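Local coordinates for protein response regulator (Helicobacter pylori, PDB 2PLN) that probably acts as an orphan two-component response regulator that binds promoter DNA to control transcription, represented here by its N-terminal receiver domain, at residues S28-G31 and G32-K36; K121-V124 and A125-A129. All blocks are in the same frame, centred on the assembly; numbering follows the deposited sequence.

Contact 1 and contact 2 each lie within a single helix, so neither closes a loop longer than one helical turn, and along the chain they follow in series without nesting or crossing. Contact 1 (28-36) sits on the first helix of the receiver domain, between strands 20-24 and 44-48. Contact 2 (121-129) lies on the last helix, after edge strand 111-114. Between them the chain runs through the other strands of the parallel sheet, and helix 120-130 comes back beside helix 28-40: I34 CG1 of contact 1 packs against L123 CD2 of contact 2 at 4.0 Å. Their centres are 14 Å apart, and the two helices pack together beside the sheet.

Contact 1: S28-G31 and G32-K36; sequences SVLG and GEIEK
L30 offers its carbonyl to the N-H of I34 in regular alpha-helical i to i+4 bonding, with I34 N to L30 O at 3.0 Å. Three like bonds flank it, from G32 to S28, from E33 to V29 and from E35 to G31, the last almost straight, with an N-H...O angle of 176° between E35 N and G31 O. On the side chains, L30 and I34 meet one turn apart: L30 CG lies 4.1 Å from I34 CD1, the two chains crossing at a slant. I34 CG1 is anti to its carbonyl carbon (chi1 -57°), which brings it back over the preceding turn to 3.3 Å from L30 O, with CD1 continuing toward the leucine. E33 also reaches back. Its extended chain runs alongside V29, both pointing the same way, and OE2 comes 4.0 Å from V29 CG1. The other carboxylate oxygen, OE1, sits against L30 CA at 3.6 Å and L30 CD1 at 3.7 Å, where the glutamate and leucine side chains cross at about a right angle. These are van der Waals contacts. G31 and G32 contribute only backbone to this turn. The helix belongs to the beta-alpha-beta unit of strand 20-24, helix 28-40 and strand 44-48 in the CheY-like receiver fold. L30 touches E25, K115 and Y117 in the loops, E35 leans on A45 and V47 of strand 44-48, and I34 packs on Y117 and, together with E33, on I120 of helix 120-130.

Contact 2: K121-V124 and A125-A129; sequences KALV and ARIEA
The closing helix of the CheY-like receiver domain, 120-130, carries this contact, in which L123 and I127 meet one turn apart on a buried face. L123 CD1 lies 3.9 Å from I127 CD1, and the same isoleucine methyl also approaches L123 CG. L123 holds CG anti to its backbone N (chi1 173°), and the end of its side chain swings along the helix to meet the isoleucine. I127 comes back from the following turn, its CG1 3.3 Å from L123 O, an oxygen that also accepts the N-H of I127 at 2.9 Å from I127 N. Further backbone bonds run from A125 to K121, from R126 to A122 and from E128 to V124. E128 lays CB and CG against V124 O, the nearer atom, CB, at 3.4 Å, while A125 CB lies against K121 O. The apolar face packs into the domain: L123 on M67 and Y117, V124 on L38, and I127 on L38 and L65. R126 turns to another side, toward the second subunit, across an alpha4-beta5-alpha5 face like that of OmpR/PhoB-type receiver dimers. Its NH1 forms salt bridges with D111 of its own chain and with D111 of the second subunit, and its NH2 pairs with E101 and bonds to Y112 O there. The guanidinium charge would be expected to offset these gathered carboxylates and keep them ionised. The chain bends at chi3 (-61°), and NE points to a water in the guanidinium plane. That water accepts from R126 NE at 2.8 Å and donates a weak bond to A122 O, 3.2 Å from the water oxygen.

Contact 1: S28-G31 and G32-K36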
loop_
_atom_site.group_PDB
_atom_site.type_symbol
_atom_site.label_atom_id
_atom_site.label_comp_id
_atom_site.label_asym_id
_atom_site.label_seq_id
_atom_site.Cartn_x
_atom_site.Cartn_y
_atom_site.Cartn_z
ATOM N N SER A 28 0.136 2.459 23.885
ATOM C CA SER A 28 1.357 1.676 24.169
ATOM C C SER A 28 1.154 0.170 24.046
ATOM O O SER A 28 2.079 -0.567 23.687
ATOM C CB SER A 28 1.943 2.021 25.542
ATOM O OG SER A 28 1.120 1.495 26.565
ATOM N N VAL A 29 -0.052 -0.282 24.370
ATOM C CA VAL A 29 -0.425 -1.690 24.247
ATOM C C VAL A 29 -0.398 -2.115 22.774
ATOM O O VAL A 29 0.213 -3.129 22.416
ATOM C CB VAL A 29 -1.797 -1.952 24.912
ATOM C CG1 VAL A 29 -2.277 -3.359 24.644
ATOM C CG2 VAL A 29 -1.674 -1.709 26.413
ATOM N N LEU A 30 -1.040 -1.313 21.925
ATOM C CA LEU A 30 -1.025 -1.592 20.494
ATOM C C LEU A 30 0.410 -1.517 19.949
ATOM O O LEU A 30 0.830 -2.403 19.201
ATOM C CB LEU A 30 -1.927 -0.613 19.759
ATOM C CG LEU A 30 -1.984 -0.769 18.248
ATOM C CD1 LEU A 30 -2.270 -2.195 17.854
ATOM C CD2 LEU A 30 -2.995 0.180 17.684
ATOM N N GLY A 31 1.157 -0.491 20.350
ATOM C CA GLY A 31 2.545 -0.340 19.841
ATOM C C GLY A 31 3.378 -1.566 20.213
ATOM O O GLY A 31 4.155 -2.082 19.414
ATOM N N GLY A 32 3.226 -2.045 21.452
ATOM C CA GLY A 32 3.875 -3.295 21.865
ATOM C C GLY A 32 3.533 -4.519 21.032
ATOM O O GLY A 32 4.408 -5.316 20.683
ATOM N N GLU A 33 2.254 -4.682 20.722
ATOM C CA GLU A 33 1.794 -5.769 19.887
ATOM C C GLU A 33 2.404 -5.711 18.493
ATOM O O GLU A 33 2.802 -6.738 17.958
ATOM C CB GLU A 33 0.274 -5.736 19.788
ATOM C CG GLU A 33 -0.430 -6.299 21.019
ATOM C CD GLU A 33 -1.886 -5.847 21.122
ATOM O OE1 GLU A 33 -2.311 -4.965 20.350
ATOM O OE2 GLU A 33 -2.619 -6.351 22.003
ATOM N N ILE A 34 2.549 -4.503 17.946
ATOM C CA ILE A 34 3.152 -4.381 16.596
ATOM C C ILE A 34 4.653 -4.692 16.651
ATOM O O ILE A 34 5.159 -5.439 15.824
ATOM C CB ILE A 34 2.903 -2.979 15.987
ATOM C CG1 ILE A 34 1.392 -2.665 15.927
ATOM C CG2 ILE A 34 3.560 -2.874 14.597
ATOM C CD1 ILE A 34 1.131 -1.206 15.683
ATOM N N GLU A 35 5.360 -4.113 17.631
ATOM C CA GLU A 35 6.783 -4.444 17.839
ATOM C C GLU A 35 7.030 -5.966 17.946
ATOM O O GLU A 35 7.922 -6.512 17.266
ATOM C CB GLU A 35 7.323 -3.747 19.072
ATOM C CG GLU A 35 8.767 -4.123 19.341
ATOM C CD GLU A 35 9.362 -3.338 20.485
ATOM O OE1 GLU A 35 10.491 -3.667 20.903
ATOM O OE2 GLU A 35 8.712 -2.396 20.952
ATOM N N LYS A 36 6.254 -6.645 18.792
ATOM C CA LYS A 36 6.366 -8.113 18.925
ATOM C C LYS A 36 6.118 -8.825 17.584
ATOM O O LYS A 36 6.839 -9.757 17.224
ATOM C CB LYS A 36 5.396 -8.627 20.015
ATOM C CG LYS A 36 5.462 -10.131 20.328
ATOM C CD LYS A 36 4.624 -10.476 21.599
ATOM C CE LYS A 36 3.792 -11.753 21.446
ATOM N NZ LYS A 36 2.888 -12.010 22.636
#

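Contact 2: K121-V124 and A125-A129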
loop_
_atom_site.group_PDB
_atom_site.type_symbol
_atom_site.label_atom_id
_atom_site.label_comp_id
_atom_site.label_asym_id
_atom_site.label_seq_id
_atom_site.Cartn_x
_atom_site.Cartn_y
_atom_site.Cartn_z
ATOM N N LYS A 121 -0.603 -9.763 12.015
ATOM C CA LYS A 121 0.062 -10.512 10.948
ATOM C C LYS A 121 -0.100 -9.847 9.554
ATOM O O LYS A 121 0.843 -9.799 8.784
ATOM C CB LYS A 121 -0.416 -11.988 10.898
ATOM C CG LYS A 121 0.313 -12.917 11.892
ATOM C CD LYS A 121 -0.121 -14.385 11.699
ATOM C CE LYS A 121 0.166 -15.178 12.982
ATOM N NZ LYS A 121 -0.283 -16.607 12.868
ATOM N N ALA A 122 -1.298 -9.362 9.260
ATOM C CA ALA A 122 -1.574 -8.644 8.009
ATOM C C ALA A 122 -0.806 -7.309 7.970
ATOM O O ALA A 122 -0.286 -6.924 6.916
ATOM C CB ALA A 122 -3.070 -8.399 7.862
ATOM N N LEU A 123 -0.784 -6.580 9.086
ATOM C CA LEU A 123 -0.012 -5.334 9.151
ATOM C C LEU A 123 1.490 -5.599 8.926
ATOM O O LEU A 123 2.153 -4.893 8.164
ATOM C CB LEU A 123 -0.242 -4.638 10.500
ATOM C CG LEU A 123 0.641 -3.415 10.763
ATOM C CD1 LEU A 123 0.512 -2.370 9.605
ATOM C CD2 LEU A 123 0.233 -2.841 12.124
ATOM N N VAL A 124 2.013 -6.635 9.580
ATOM C CA VAL A 124 3.410 -7.028 9.407
ATOM C C VAL A 124 3.754 -7.446 7.975
ATOM O O VAL A 124 4.821 -7.079 7.446
ATOM C CB VAL A 124 3.826 -8.096 10.466
ATOM C CG1 VAL A 124 5.170 -8.697 10.140
ATOM C CG2 VAL A 124 3.774 -7.465 11.895
ATOM N N ALA A 125 2.868 -8.215 7.348
ATOM C CA ALA A 125 3.039 -8.607 5.960
ATOM C C ALA A 125 3.111 -7.359 5.038
ATOM O O ALA A 125 3.903 -7.304 4.090
ATOM C CB ALA A 125 1.891 -9.528 5.536
ATOM N N ARG A 126 2.281 -6.367 5.325
ATOM C CA ARG A 126 2.275 -5.111 4.542
ATOM C C ARG A 126 3.612 -4.371 4.743
ATOM O O ARG A 126 4.197 -3.897 3.786
ATOM C CB ARG A 126 1.126 -4.213 4.991
ATOM C CG ARG A 126 1.040 -2.793 4.317
ATOM C CD ARG A 126 -0.217 -2.043 4.699
ATOM N NE ARG A 126 -1.405 -2.780 4.260
ATOM C CZ ARG A 126 -1.993 -2.635 3.063
ATOM N NH1 ARG A 126 -1.532 -1.717 2.204
ATOM N NH2 ARG A 126 -3.051 -3.409 2.732
ATOM N N ILE A 127 4.056 -4.266 6.001
ATOM C CA ILE A 127 5.332 -3.596 6.305
ATOM C C ILE A 127 6.471 -4.313 5.613
ATOM O O ILE A 127 7.316 -3.668 4.993
ATOM C CB ILE A 127 5.549 -3.486 7.826
ATOM C CG1 ILE A 127 4.498 -2.546 8.404
ATOM C CG2 ILE A 127 6.962 -2.963 8.160
ATOM C CD1 ILE A 127 4.444 -2.529 9.941
ATOM N N GLU A 128 6.470 -5.645 5.703
ATOM C CA GLU A 128 7.417 -6.466 4.955
ATOM C C GLU A 128 7.463 -6.117 3.475
ATOM O O GLU A 128 8.544 -5.927 2.915
ATOM C CB GLU A 128 7.034 -7.935 5.047
ATOM C CG GLU A 128 7.687 -8.672 6.165
ATOM C CD GLU A 128 7.420 -10.154 6.029
ATOM O OE1 GLU A 128 8.326 -10.911 6.325
ATOM O OE2 GLU A 128 6.320 -10.552 5.579
ATOM N N ALA A 129 6.280 -6.052 2.851
ATOM C CA ALA A 129 6.162 -5.723 1.427
ATOM C C ALA A 129 6.680 -4.314 1.126
ATOM O O ALA A 129 7.303 -4.082 0.100
ATOM C CB ALA A 129 4.702 -5.854 0.946
HETATM O O HOH W 1 -2.328 -4.485 6.314
#